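Local structure of HpuA (Kingella denitrificans ATCC 33394, 5EC6) at residues T155-T161 against L264-R270; A189-S193 against I225-F231; D233-R238 against T250-G254. The protein serves as an outer-membrane lipoprotein receptor for haemoglobin, probably helping the bacterium to acquire haem iron from its host. Residues are numbered along the deposited sequence.

Contact 1 of 3, residues T155-T161 against L264-R270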
ATOM      1  N   THR A 155       4.154   8.066  -2.087  1.00 16.21           N
ATOM      2  CA  THR A 155       5.366   8.795  -2.433  1.00 17.79           C
ATOM      3  C   THR A 155       6.397   7.826  -3.033  1.00 18.06           C
ATOM      4  O   THR A 155       6.865   6.963  -2.336  1.00 17.82           O
ATOM      5  CB  THR A 155       5.934   9.410  -1.142  1.00 19.41           C
ATOM      6  OG1 THR A 155       5.009  10.424  -0.640  1.00 19.33           O
ATOM      7  CG2 THR A 155       7.253  10.086  -1.356  1.00 22.34           C
ATOM      8  N   PRO A 156       6.688   7.967  -4.292  1.00 17.15           N
ATOM      9  CA  PRO A 156       7.624   7.018  -4.893  1.00 19.52           C
ATOM     10  C   PRO A 156       9.008   7.112  -4.291  1.00 18.88           C
ATOM     11  O   PRO A 156       9.486   8.194  -3.870  1.00 20.16           O
ATOM     12  CB  PRO A 156       7.672   7.409  -6.376  1.00 19.39           C
ATOM     13  CG  PRO A 156       6.903   8.629  -6.505  1.00 22.30           C
ATOM     14  CD  PRO A 156       6.169   8.922  -5.267  1.00 18.60           C
ATOM     15  N   ALA A 157       9.671   5.975  -4.242  1.00 17.64           N
ATOM     16  CA  ALA A 157      11.061   5.923  -3.784  1.00 17.81           C
ATOM     17  C   ALA A 157      12.015   6.584  -4.761  1.00 17.05           C
ATOM     18  O   ALA A 157      12.152   6.143  -5.894  1.00 18.13           O
ATOM     19  CB  ALA A 157      11.492   4.452  -3.610  1.00 16.86           C
ATOM     20  N   PRO A 158      12.739   7.642  -4.341  1.00 18.55           N
ATOM     21  CA  PRO A 158      13.611   8.244  -5.331  1.00 19.46           C
ATOM     22  C   PRO A 158      14.700   7.277  -5.821  1.00 18.83           C
ATOM     23  O   PRO A 158      15.310   6.631  -5.002  1.00 18.77           O
ATOM     24  CB  PRO A 158      14.272   9.397  -4.511  1.00 20.00           C
ATOM     25  CG  PRO A 158      13.259   9.715  -3.440  1.00 21.04           C
ATOM     26  CD  PRO A 158      12.703   8.371  -3.058  1.00 20.53           C
ATOM     27  N   THR A 159      14.927   7.204  -7.120  1.00 19.78           N
ATOM     28  CA  THR A 159      15.888   6.244  -7.668  1.00 21.38           C
ATOM     29  C   THR A 159      17.309   6.552  -7.223  1.00 21.35           C
ATOM     30  O   THR A 159      18.097   5.663  -7.041  1.00 21.89           O
ATOM     31  CB  THR A 159      15.816   6.160  -9.203  1.00 23.32           C
ATOM     32  OG1 THR A 159      16.068   7.457  -9.758  1.00 24.24           O
ATOM     33  CG2 THR A 159      14.442   5.671  -9.668  1.00 24.08           C
ATOM     34  N   ASP A 160      17.603   7.832  -6.933  1.00 22.89           N
ATOM     35  CA  ASP A 160      18.961   8.165  -6.507  1.00 24.95           C
ATOM     36  C   ASP A 160      19.363   7.761  -5.086  1.00 22.31           C
ATOM     37  O   ASP A 160      20.541   7.802  -4.727  1.00 22.06           O
ATOM     38  CB  ASP A 160      19.281   9.647  -6.832  1.00 28.45           C
ATOM     39  CG  ASP A 160      18.436  10.623  -6.112  1.00 35.92           C
ATOM     40  OD1 ASP A 160      17.642  10.251  -5.211  1.00 38.03           O
ATOM     41  OD2 ASP A 160      18.570  11.828  -6.511  1.00 40.29           O
ATOM     42  N   THR A 161      18.402   7.259  -4.284  1.00 19.66           N
ATOM     43  CA  THR A 161      18.710   6.772  -3.005  1.00 18.52           C
ATOM     44  C   THR A 161      18.201   5.356  -2.759  1.00 16.59           C
ATOM     45  O   THR A 161      18.112   4.951  -1.615  1.00 17.23           O
ATOM     46  CB  THR A 161      18.150   7.718  -1.943  1.00 19.42           C
ATOM     47  OG1 THR A 161      16.753   7.893  -2.158  1.00 19.96           O
ATOM     48  CG2 THR A 161      18.842   9.107  -2.068  1.00 20.88           C
ATOM     49  N   LEU A 264       8.178   0.810  -5.802  1.00 14.73           N
ATOM     50  CA  LEU A 264       8.747   1.027  -4.484  1.00 14.79           C
ATOM     51  C   LEU A 264       8.411   2.444  -4.037  1.00 14.50           C
ATOM     52  O   LEU A 264       8.449   3.374  -4.875  1.00 16.37           O
ATOM     53  CB  LEU A 264      10.250   0.842  -4.540  1.00 15.84           C
ATOM     54  CG  LEU A 264      10.716  -0.545  -5.068  1.00 18.35           C
ATOM     55  CD1 LEU A 264      12.222  -0.629  -5.137  1.00 19.53           C
ATOM     56  CD2 LEU A 264      10.210  -1.612  -4.100  1.00 20.20           C
ATOM     57  N   PHE A 265       8.080   2.544  -2.766  1.00 16.18           N
ATOM     58  CA  PHE A 265       7.638   3.780  -2.135  1.00 15.81           C
ATOM     59  C   PHE A 265       8.545   4.115  -0.943  1.00 16.32           C
ATOM     60  O   PHE A 265       9.237   3.263  -0.396  1.00 16.31           O
ATOM     61  CB  PHE A 265       6.189   3.646  -1.683  1.00 15.33           C
ATOM     62  CG  PHE A 265       5.190   3.492  -2.810  1.00 15.40           C
ATOM     63  CD1 PHE A 265       4.701   4.585  -3.518  1.00 16.58           C
ATOM     64  CD2 PHE A 265       4.774   2.235  -3.184  1.00 17.06           C
ATOM     65  CE1 PHE A 265       3.763   4.435  -4.522  1.00 16.49           C
ATOM     66  CE2 PHE A 265       3.849   2.060  -4.207  1.00 16.29           C
ATOM     67  CZ  PHE A 265       3.352   3.160  -4.902  1.00 16.62           C
ATOM     68  N   ALA A 266       8.400   5.363  -0.491  1.00 16.71           N
ATOM     69  CA  ALA A 266       9.099   5.974   0.668  1.00 17.14           C
ATOM     70  C   ALA A 266      10.455   6.550   0.325  1.00 18.95           C
ATOM     71  O   ALA A 266      11.326   5.880  -0.305  1.00 17.84           O
ATOM     72  CB  ALA A 266       9.197   5.055   1.860  1.00 16.67           C
ATOM     73  N   LYS A 267      10.637   7.818   0.729  1.00 20.30           N
ATOM     74  CA  LYS A 267      11.952   8.434   0.605  1.00 20.56           C
ATOM     75  C   LYS A 267      12.937   7.754   1.533  1.00 18.60           C
ATOM     76  O   LYS A 267      12.572   7.108   2.502  1.00 18.65           O
ATOM     77  CB  LYS A 267      11.878   9.939   0.933  1.00 23.50           C
ATOM     78  CG  LYS A 267      11.134  10.659  -0.148  1.00 29.66           C
ATOM     79  CD  LYS A 267      10.817  12.097   0.212  1.00 36.94           C
ATOM     80  CE  LYS A 267      10.021  12.726  -0.923  1.00 42.65           C
ATOM     81  NZ  LYS A 267       8.881  13.486  -0.356  1.00 46.86           N
ATOM     82  N   GLU A 268      14.225   7.993   1.258  1.00 19.73           N
ATOM     83  CA  GLU A 268      15.270   7.588   2.183  1.00 20.15           C
ATOM     84  C   GLU A 268      15.208   8.224   3.575  1.00 20.03           C
ATOM     85  O   GLU A 268      14.572   9.262   3.731  1.00 22.77           O
ATOM     86  CB  GLU A 268      16.628   7.852   1.547  1.00 20.50           C
ATOM     87  CG  GLU A 268      17.076   9.289   1.633  1.00 21.97           C
ATOM     88  CD  GLU A 268      16.407  10.201   0.618  1.00 24.71           C
ATOM     89  OE1 GLU A 268      15.628   9.841  -0.292  1.00 22.66           O
ATOM     90  OE2 GLU A 268      16.732  11.387   0.722  1.00 32.12           O
ATOM     91  N   GLU A 269      15.882   7.613   4.544  1.00 20.21           N
ATOM     92  CA  GLU A 269      15.971   8.149   5.891  1.00 21.22           C
ATOM     93  C   GLU A 269      17.408   8.549   6.104  1.00 20.80           C
ATOM     94  O   GLU A 269      18.327   7.815   5.728  1.00 20.96           O
ATOM     95  CB  GLU A 269      15.550   7.119   6.932  1.00 26.20           C
ATOM     96  CG  GLU A 269      14.073   6.754   6.820  1.00 30.28           C
ATOM     97  CD  GLU A 269      13.736   5.584   7.708  1.00 36.91           C
ATOM     98  OE1 GLU A 269      13.660   5.803   8.924  1.00 48.30           O
ATOM     99  OE2 GLU A 269      13.588   4.441   7.214  1.00 44.20           O
ATOM    100  N   ARG A 270      17.597   9.722   6.708  1.00 20.55           N
ATOM    101  CA  ARG A 270      18.960  10.258   6.961  1.00 20.49           C
ATOM    102  C   ARG A 270      19.204  10.537   8.421  1.00 20.61           C
ATOM    103  O   ARG A 270      18.302  10.835   9.201  1.00 20.00           O
ATOM    104  CB  ARG A 270      19.209  11.519   6.137  1.00 21.63           C
ATOM    105  CG  ARG A 270      19.336  11.197   4.667  1.00 23.83           C
ATOM    106  CD  ARG A 270      19.320  12.421   3.815  1.00 25.99           C
ATOM    107  NE  ARG A 270      19.405  12.116   2.400  1.00 26.99           N
ATOM    108  CZ  ARG A 270      20.462  11.633   1.751  1.00 28.33           C
ATOM    109  NH1 ARG A 270      21.622  11.350   2.341  1.00 29.83           N
ATOM    110  NH2 ARG A 270      20.332  11.372   0.443  1.00 28.91           N
TER
HETATM  111  O   HOH W   1       5.628  13.034  -0.611  1.00 31.07           O

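Contact 2 of 3, residues A189-S193 against I225-F231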
ATOM      1  N   ALA A 189     -14.325  -6.409   1.613  1.00 21.01           N
ATOM      2  CA  ALA A 189     -12.899  -6.520   1.421  1.00 20.68           C
ATOM      3  C   ALA A 189     -12.365  -7.798   2.037  1.00 20.33           C
ATOM      4  O   ALA A 189     -12.698  -8.149   3.174  1.00 22.27           O
ATOM      5  CB  ALA A 189     -12.222  -5.318   2.067  1.00 21.05           C
ATOM      6  N   VAL A 190     -11.505  -8.496   1.303  1.00 18.87           N
ATOM      7  CA  VAL A 190     -10.933  -9.723   1.783  1.00 18.54           C
ATOM      8  C   VAL A 190      -9.405  -9.601   1.686  1.00 19.72           C
ATOM      9  O   VAL A 190      -8.879  -9.008   0.742  1.00 19.79           O
ATOM     10  CB  VAL A 190     -11.459 -10.958   1.034  1.00 20.51           C
ATOM     11  CG1 VAL A 190     -12.937 -11.161   1.378  1.00 20.70           C
ATOM     12  CG2 VAL A 190     -11.316 -10.882  -0.472  1.00 19.78           C
ATOM     13  N   THR A 191      -8.745 -10.122   2.692  1.00 17.79           N
ATOM     14  CA  THR A 191      -7.296  -9.938   2.852  1.00 17.71           C
ATOM     15  C   THR A 191      -6.543 -11.238   2.964  1.00 20.23           C
ATOM     16  O   THR A 191      -7.057 -12.294   3.414  1.00 19.13           O
ATOM     17  CB  THR A 191      -6.975  -8.991   4.004  1.00 19.90           C
ATOM     18  OG1 THR A 191      -7.691  -9.388   5.209  1.00 20.01           O
ATOM     19  CG2 THR A 191      -7.328  -7.571   3.637  1.00 19.23           C
ATOM     20  N   SER A 192      -5.278 -11.191   2.541  1.00 18.40           N
ATOM     21  CA  SER A 192      -4.382 -12.327   2.629  1.00 17.79           C
ATOM     22  C   SER A 192      -4.057 -12.688   4.082  1.00 18.16           C
ATOM     23  O   SER A 192      -4.148 -11.860   4.979  1.00 19.29           O
ATOM     24  CB  SER A 192      -3.091 -12.022   1.854  1.00 18.62           C
ATOM     25  OG  SER A 192      -2.477 -10.864   2.351  1.00 16.51           O
ATOM     26  N   SER A 193      -3.684 -13.953   4.301  1.00 19.63           N
ATOM     27  CA  SER A 193      -3.528 -14.459   5.677  1.00 21.97           C
ATOM     28  C   SER A 193      -2.402 -13.795   6.382  1.00 21.69           C
ATOM     29  O   SER A 193      -1.270 -13.665   5.847  1.00 21.69           O
ATOM     30  CB  SER A 193      -3.324 -15.965   5.693  1.00 22.55           C
ATOM     31  OG  SER A 193      -4.447 -16.609   5.130  1.00 24.41           O
ATOM     32  N   ILE A 225       1.523 -13.990  -2.313  1.00 15.56           N
ATOM     33  CA  ILE A 225       0.496 -13.433  -1.462  1.00 16.64           C
ATOM     34  C   ILE A 225      -0.434 -14.615  -1.065  1.00 16.63           C
ATOM     35  O   ILE A 225      -1.090 -15.203  -1.926  1.00 16.98           O
ATOM     36  CB  ILE A 225      -0.263 -12.334  -2.156  1.00 17.81           C
ATOM     37  CG1 ILE A 225       0.668 -11.148  -2.446  1.00 17.93           C
ATOM     38  CG2 ILE A 225      -1.409 -11.814  -1.251  1.00 18.50           C
ATOM     39  CD1 ILE A 225       0.070 -10.106  -3.323  1.00 18.53           C
ATOM     40  N   VAL A 226      -0.434 -14.915   0.226  1.00 17.58           N
ATOM     41  CA  VAL A 226      -1.059 -16.160   0.753  1.00 18.25           C
ATOM     42  C   VAL A 226      -2.579 -16.003   0.937  1.00 18.40           C
ATOM     43  O   VAL A 226      -3.036 -15.134   1.652  1.00 18.67           O
ATOM     44  CB  VAL A 226      -0.382 -16.516   2.081  1.00 20.36           C
ATOM     45  CG1 VAL A 226      -0.999 -17.797   2.671  1.00 22.99           C
ATOM     46  CG2 VAL A 226       1.086 -16.725   1.852  1.00 22.54           C
ATOM     47  N   GLY A 227      -3.324 -16.894   0.301  1.00 18.69           N
ATOM     48  CA  GLY A 227      -4.755 -16.911   0.337  1.00 19.71           C
ATOM     49  C   GLY A 227      -5.362 -17.661   1.522  1.00 21.68           C
ATOM     50  O   GLY A 227      -4.651 -18.179   2.392  1.00 21.18           O
ATOM     51  N   ASN A 228      -6.702 -17.655   1.503  1.00 22.96           N
ATOM     52  CA  ASN A 228      -7.510 -18.314   2.548  1.00 22.38           C
ATOM     53  C   ASN A 228      -8.934 -18.385   2.011  1.00 22.69           C
ATOM     54  O   ASN A 228      -9.200 -18.075   0.850  1.00 22.10           O
ATOM     55  CB  ASN A 228      -7.421 -17.530   3.846  1.00 21.80           C
ATOM     56  CG  ASN A 228      -7.760 -16.055   3.656  1.00 22.77           C
ATOM     57  OD1 ASN A 228      -8.872 -15.735   3.320  1.00 21.80           O
ATOM     58  ND2 ASN A 228      -6.732 -15.151   3.790  1.00 22.09           N
ATOM     59  N   SER A 229      -9.868 -18.900   2.831  1.00 26.29           N
ATOM     60  CA  SER A 229     -11.233 -19.099   2.370  1.00 26.83           C
ATOM     61  C   SER A 229     -11.939 -17.826   1.963  1.00 26.71           C
ATOM     62  O   SER A 229     -12.838 -17.904   1.181  1.00 29.35           O
ATOM     63  CB  SER A 229     -12.071 -19.750   3.495  1.00 28.17           C
ATOM     64  OG  SER A 229     -12.133 -18.891   4.633  1.00 29.51           O
ATOM     65  N   GLU A 230     -11.511 -16.661   2.469  1.00 24.33           N
ATOM     66  CA  GLU A 230     -12.121 -15.391   2.097  1.00 23.47           C
ATOM     67  C   GLU A 230     -11.427 -14.743   0.877  1.00 22.26           C
ATOM     68  O   GLU A 230     -12.049 -14.315  -0.110  1.00 22.22           O
ATOM     69  CB  GLU A 230     -12.067 -14.424   3.283  1.00 25.65           C
ATOM     70  CG  GLU A 230     -12.813 -14.903   4.552  1.00 30.53           C
ATOM     71  CD  GLU A 230     -14.228 -15.315   4.227  1.00 36.40           C
ATOM     72  OE1 GLU A 230     -14.958 -14.498   3.631  1.00 39.69           O
ATOM     73  OE2 GLU A 230     -14.573 -16.488   4.494  1.00 48.66           O
ATOM     74  N   PHE A 231     -10.117 -14.633   0.996  1.00 22.54           N
ATOM     75  CA  PHE A 231      -9.309 -14.034  -0.058  1.00 20.98           C
ATOM     76  C   PHE A 231      -9.344 -14.825  -1.355  1.00 20.89           C
ATOM     77  O   PHE A 231      -9.237 -14.248  -2.434  1.00 22.17           O
ATOM     78  CB  PHE A 231      -7.874 -13.912   0.431  1.00 20.40           C
ATOM     79  CG  PHE A 231      -6.955 -13.170  -0.527  1.00 19.06           C
ATOM     80  CD1 PHE A 231      -6.926 -11.771  -0.560  1.00 19.74           C
ATOM     81  CD2 PHE A 231      -6.141 -13.872  -1.372  1.00 19.11           C
ATOM     82  CE1 PHE A 231      -6.044 -11.094  -1.414  1.00 17.72           C
ATOM     83  CE2 PHE A 231      -5.282 -13.196  -2.249  1.00 18.80           C
ATOM     84  CZ  PHE A 231      -5.236 -11.823  -2.261  1.00 18.65           C
TER
HETATM   85  O   HOH W   2      -3.606 -19.252   5.037  1.00 43.30           O

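Contact 3 of 3, residues D233-R238 against T250-G254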
ATOM      1  N   ASP A 233      -7.615 -17.918  -3.791  1.00 21.59           N
ATOM      2  CA  ASP A 233      -6.362 -18.592  -4.076  1.00 21.38           C
ATOM      3  C   ASP A 233      -5.214 -17.593  -3.828  1.00 20.18           C
ATOM      4  O   ASP A 233      -5.341 -16.375  -4.064  1.00 20.28           O
ATOM      5  CB  ASP A 233      -6.304 -19.101  -5.478  1.00 21.77           C
ATOM      6  CG  ASP A 233      -7.346 -20.206  -5.740  1.00 25.21           C
ATOM      7  OD1 ASP A 233      -7.618 -20.997  -4.790  1.00 28.07           O
ATOM      8  OD2 ASP A 233      -7.828 -20.297  -6.870  1.00 26.87           O
ATOM      9  N   SER A 234      -4.115 -18.137  -3.381  1.00 18.05           N
ATOM     10  CA  SER A 234      -2.862 -17.365  -3.300  1.00 18.06           C
ATOM     11  C   SER A 234      -2.522 -16.761  -4.668  1.00 19.21           C
ATOM     12  O   SER A 234      -2.879 -17.282  -5.713  1.00 18.72           O
ATOM     13  CB  SER A 234      -1.711 -18.225  -2.813  1.00 18.67           C
ATOM     14  OG  SER A 234      -1.961 -18.708  -1.493  1.00 19.91           O
ATOM     15  N   ILE A 235      -1.733 -15.677  -4.639  1.00 18.21           N
ATOM     16  CA  ILE A 235      -1.228 -15.059  -5.871  1.00 17.81           C
ATOM     17  C   ILE A 235       0.284 -15.232  -5.870  1.00 16.73           C
ATOM     18  O   ILE A 235       0.985 -14.707  -4.988  1.00 17.28           O
ATOM     19  CB  ILE A 235      -1.570 -13.549  -5.955  1.00 18.74           C
ATOM     20  CG1 ILE A 235      -3.076 -13.331  -5.989  1.00 19.35           C
ATOM     21  CG2 ILE A 235      -0.893 -12.930  -7.166  1.00 20.19           C
ATOM     22  CD1 ILE A 235      -3.502 -11.869  -5.821  1.00 20.17           C
ATOM     23  N   GLU A 236       0.781 -16.032  -6.796  1.00 16.92           N
ATOM     24  CA  GLU A 236       2.204 -16.301  -6.898  0.63 17.72           C
ATOM     25  C   GLU A 236       2.840 -15.429  -7.977  1.00 16.98           C
ATOM     26  O   GLU A 236       2.429 -15.457  -9.114  1.00 17.05           O
ATOM     27  CB  GLU A 236       2.467 -17.775  -7.213  0.63 19.59           C
ATOM     28  CG  GLU A 236       3.945 -18.107  -7.261  0.63 20.14           C
ATOM     29  CD  GLU A 236       4.277 -19.590  -7.289  0.63 24.51           C
ATOM     30  OE1 GLU A 236       3.347 -20.402  -7.381  0.63 27.74           O
ATOM     31  OE2 GLU A 236       5.484 -19.904  -7.153  0.63 30.56           O
ATOM     32  N   MET A 237       3.862 -14.664  -7.603  1.00 16.89           N
ATOM     33  CA  MET A 237       4.607 -13.880  -8.629  1.00 16.81           C
ATOM     34  C   MET A 237       5.337 -14.838  -9.508  1.00 15.82           C
ATOM     35  O   MET A 237       5.953 -15.784  -8.999  1.00 18.53           O
ATOM     36  CB  MET A 237       5.581 -12.928  -7.943  1.00 16.90           C
ATOM     37  CG  MET A 237       4.876 -11.929  -7.028  1.00 16.32           C
ATOM     38  SD  MET A 237       3.834 -10.781  -7.928  1.00 17.31           S
ATOM     39  CE  MET A 237       3.008  -9.940  -6.568  1.00 20.58           C
ATOM     40  N   ARG A 238       5.247 -14.655 -10.827  1.00 15.65           N
ATOM     41  CA  ARG A 238       5.859 -15.547 -11.796  1.00 17.68           C
ATOM     42  C   ARG A 238       7.080 -14.964 -12.509  1.00 20.03           C
ATOM     43  O   ARG A 238       8.140 -15.604 -12.550  1.00 26.68           O
ATOM     44  CB  ARG A 238       4.839 -16.039 -12.808  1.00 18.26           C
ATOM     45  CG  ARG A 238       3.773 -16.966 -12.171  1.00 19.42           C
ATOM     46  CD  ARG A 238       4.357 -18.262 -11.682  1.00 21.52           C
ATOM     47  NE  ARG A 238       3.330 -19.181 -11.236  1.00 21.42           N
ATOM     48  CZ  ARG A 238       3.538 -20.444 -10.863  1.00 26.28           C
ATOM     49  NH1 ARG A 238       4.750 -20.972 -10.892  1.00 30.79           N
ATOM     50  NH2 ARG A 238       2.503 -21.196 -10.480  1.00 24.46           N
ATOM     51  N   THR A 250       4.137 -10.810 -14.598  1.00 15.49           N
ATOM     52  CA  THR A 250       3.045 -11.750 -14.482  1.00 16.46           C
ATOM     53  C   THR A 250       3.020 -12.448 -13.119  1.00 15.79           C
ATOM     54  O   THR A 250       4.052 -12.614 -12.456  1.00 16.26           O
ATOM     55  CB  THR A 250       3.116 -12.844 -15.563  1.00 18.06           C
ATOM     56  OG1 THR A 250       4.383 -13.454 -15.517  1.00 21.12           O
ATOM     57  CG2 THR A 250       2.839 -12.242 -16.915  1.00 23.43           C
ATOM     58  N   ALA A 251       1.807 -12.809 -12.716  1.00 15.59           N
ATOM     59  CA  ALA A 251       1.544 -13.623 -11.547  1.00 15.52           C
ATOM     60  C   ALA A 251       0.440 -14.596 -11.878  1.00 16.79           C
ATOM     61  O   ALA A 251      -0.226 -14.440 -12.905  1.00 18.32           O
ATOM     62  CB  ALA A 251       1.142 -12.745 -10.345  1.00 17.19           C
ATOM     63  N   SER A 252       0.273 -15.627 -11.035  1.00 17.16           N
ATOM     64  CA  SER A 252      -0.778 -16.628 -11.243  1.00 17.51           C
ATOM     65  C   SER A 252      -1.610 -16.769 -10.016  1.00 17.96           C
ATOM     66  O   SER A 252      -1.122 -16.610  -8.862  1.00 18.64           O
ATOM     67  CB  SER A 252      -0.172 -17.992 -11.614  1.00 19.35           C
ATOM     68  OG  SER A 252       0.695 -18.447 -10.617  1.00 20.50           O
ATOM     69  N   SER A 253      -2.866 -17.138 -10.238  1.00 17.03           N
ATOM     70  CA  SER A 253      -3.741 -17.466  -9.136  1.00 18.58           C
ATOM     71  C   SER A 253      -4.805 -18.414  -9.640  1.00 19.17           C
ATOM     72  O   SER A 253      -5.518 -18.085 -10.570  1.00 19.56           O
ATOM     73  CB  SER A 253      -4.374 -16.198  -8.597  1.00 21.30           C
ATOM     74  OG  SER A 253      -5.118 -16.453  -7.404  1.00 21.95           O
ATOM     75  N   GLY A 254      -4.854 -19.617  -9.065  1.00 21.50           N
ATOM     76  CA  GLY A 254      -5.881 -20.568  -9.535  1.00 22.54           C
ATOM     77  C   GLY A 254      -5.918 -20.876 -11.026  1.00 21.76           C
ATOM     78  O   GLY A 254      -6.997 -21.108 -11.596  1.00 23.85           O
TER
HETATM   79  O   HOH W   3      -2.372 -19.690  -6.664  1.00 32.18           O

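Contact 1 of 3, residues T155-T161 against L264-R270
Thr155, Thr161 and Ala157 give up the most surface on the 155-161 side. The carbonyl of Thr155 accepts from the backbone of Ala266 (Ala266 N to Thr155 O, 2.9 Å), while its methyl lies against the last methylene of Lys267 (Thr155 CG2 to Lys267 CE, 3.8 Å); its hydroxyl bonds Gln39 and a water weakly bonded by Lys267 NZ, whose main partner is Asp36 O. Ala157 supplies the return bond, Ala157 N to Leu264 O at 2.9 Å, and Ala157 CB touches Leu264 CB at 3.9 Å. These bonds flank Pro156 and form a single beta bridge between Pro156 and Phe265, joining the loop after strand 148-154, which branches off the beta barrel, to the end of barrel strand 256-265. Beyond Pro158, whose CD packs on Lys267 CA at 3.7 Å, a short 3-10 turn brings round Thr161. Thr161 OG1 donates to Glu268 OE1 (2.9 Å), and Glu268 OE2 forms a salt bridge with Arg270 NE at 3.2 Å; Arg270 NH1 bonds Gly274 O.

Contact 2 of 3, residues A189-S193 against I225-F231
Val190 lays its side chain over the turn at Glu230, with Val190 CG2 3.5 Å from Glu230 O and Val190 CG1 3.9 Å from Glu230 CB. That turn is an Asx turn: Asn228 OD1 accepts from Glu230 N and, one residue further on, from Phe231 N, both at 2.9 Å, the second bond extending it to an Asx motif. It shapes the loop that connects strands 220-225 and 235-243 of the beta barrel, and the contact fastens this loop to the end of strand 188-191, which branches off the barrel, and the residues that follow.

With OD1 occupied inside its own loop, Asn228 uses its amide nitrogen to reach across. Asn228 ND2 donates to Thr191 O at 2.9 Å and to Ser193 OG at 3.0 Å, so a single carboxamide both orders the turn and ties it to the neighbouring segment. A backbone bond, Ser193 N to Val226 O at 3.0 Å, adds a third link.

Alongside these polar links the Phe231 ring packs along the backbone of 190-192, with Ser192 CA over one face and Val190 O at its edge, 3.6 Å from Phe231 CD1. Arg183 makes a cation-pi contact with the same ring and also binds Phe231 O. Ser192 CB fits closely against Val226 O (3.1 Å) and Ile225 CG2 (3.5 Å), while its hydroxyl is held by the backbone of Gly181. A water bridges the two segments, 2.8 Å from Ser193 OG and donating to Gly227 O at 3.0 Å.

Contact 3 of 3, residues D233-R238 against T250-G254
Backbone hydrogen bonds set the register. Glu236 and Ser252 form an antiparallel hydrogen-bonded pair, with Glu236 N to Ser252 O and Ser252 N to Glu236 O both 2.9 Å, and Arg238 N donates to Thr250 O at 2.9 Å. Between them Met237 and Ala251 make a non-hydrogen-bonded pair, their CA atoms 4.2 Å apart. These strand ends, remote from the turn, belong to the hairpin 235-243/246-253 in the wall of the beta barrel. Apolar contacts gather about Ala251, whose CB touches Ile235 CG2 at 3.8 Å and Met237 SD at 4.1 Å; Val260 of the next strand also packs on Met237 and Ala251. On the face that carries Glu236 and Ser252, Arg238 NE donates to Ser252 OG (2.8 Å), and in the Glu236 conformer given, Glu236 OE1 forms a charge-only salt bridge with Arg238 NH2 at 3.3 Å. Where the pairing gives out, Ser253 OG donates to Ser234 O at 2.9 Å, and Asp233 OD2 approaches Gly254 CA at 3.3 Å, leaving no room for a CB.

All three contacts reach the same large antiparallel sheet, but contacts 2 and 3 lie together while contact 1 is remote. The centres of contacts 2 and 3 are 13 Å apart, and the two join through Ile225 N and Ile235 O (2.8 Å) and Gly227 N and Ser234 OG (2.9 Å), both probable hydrogen bonds; Arg183 bonds Phe231 O in contact 2 and Asp233 O and Ser253 OG in contact 3. Both are nested in the loop closed by contact 1, whose nearest atoms are about 13 Å from contact 2 and about 11 Å from contact 3. A glycerol, probably from the crystallisation liquor, sits about 4 Å from the Val190 side chain.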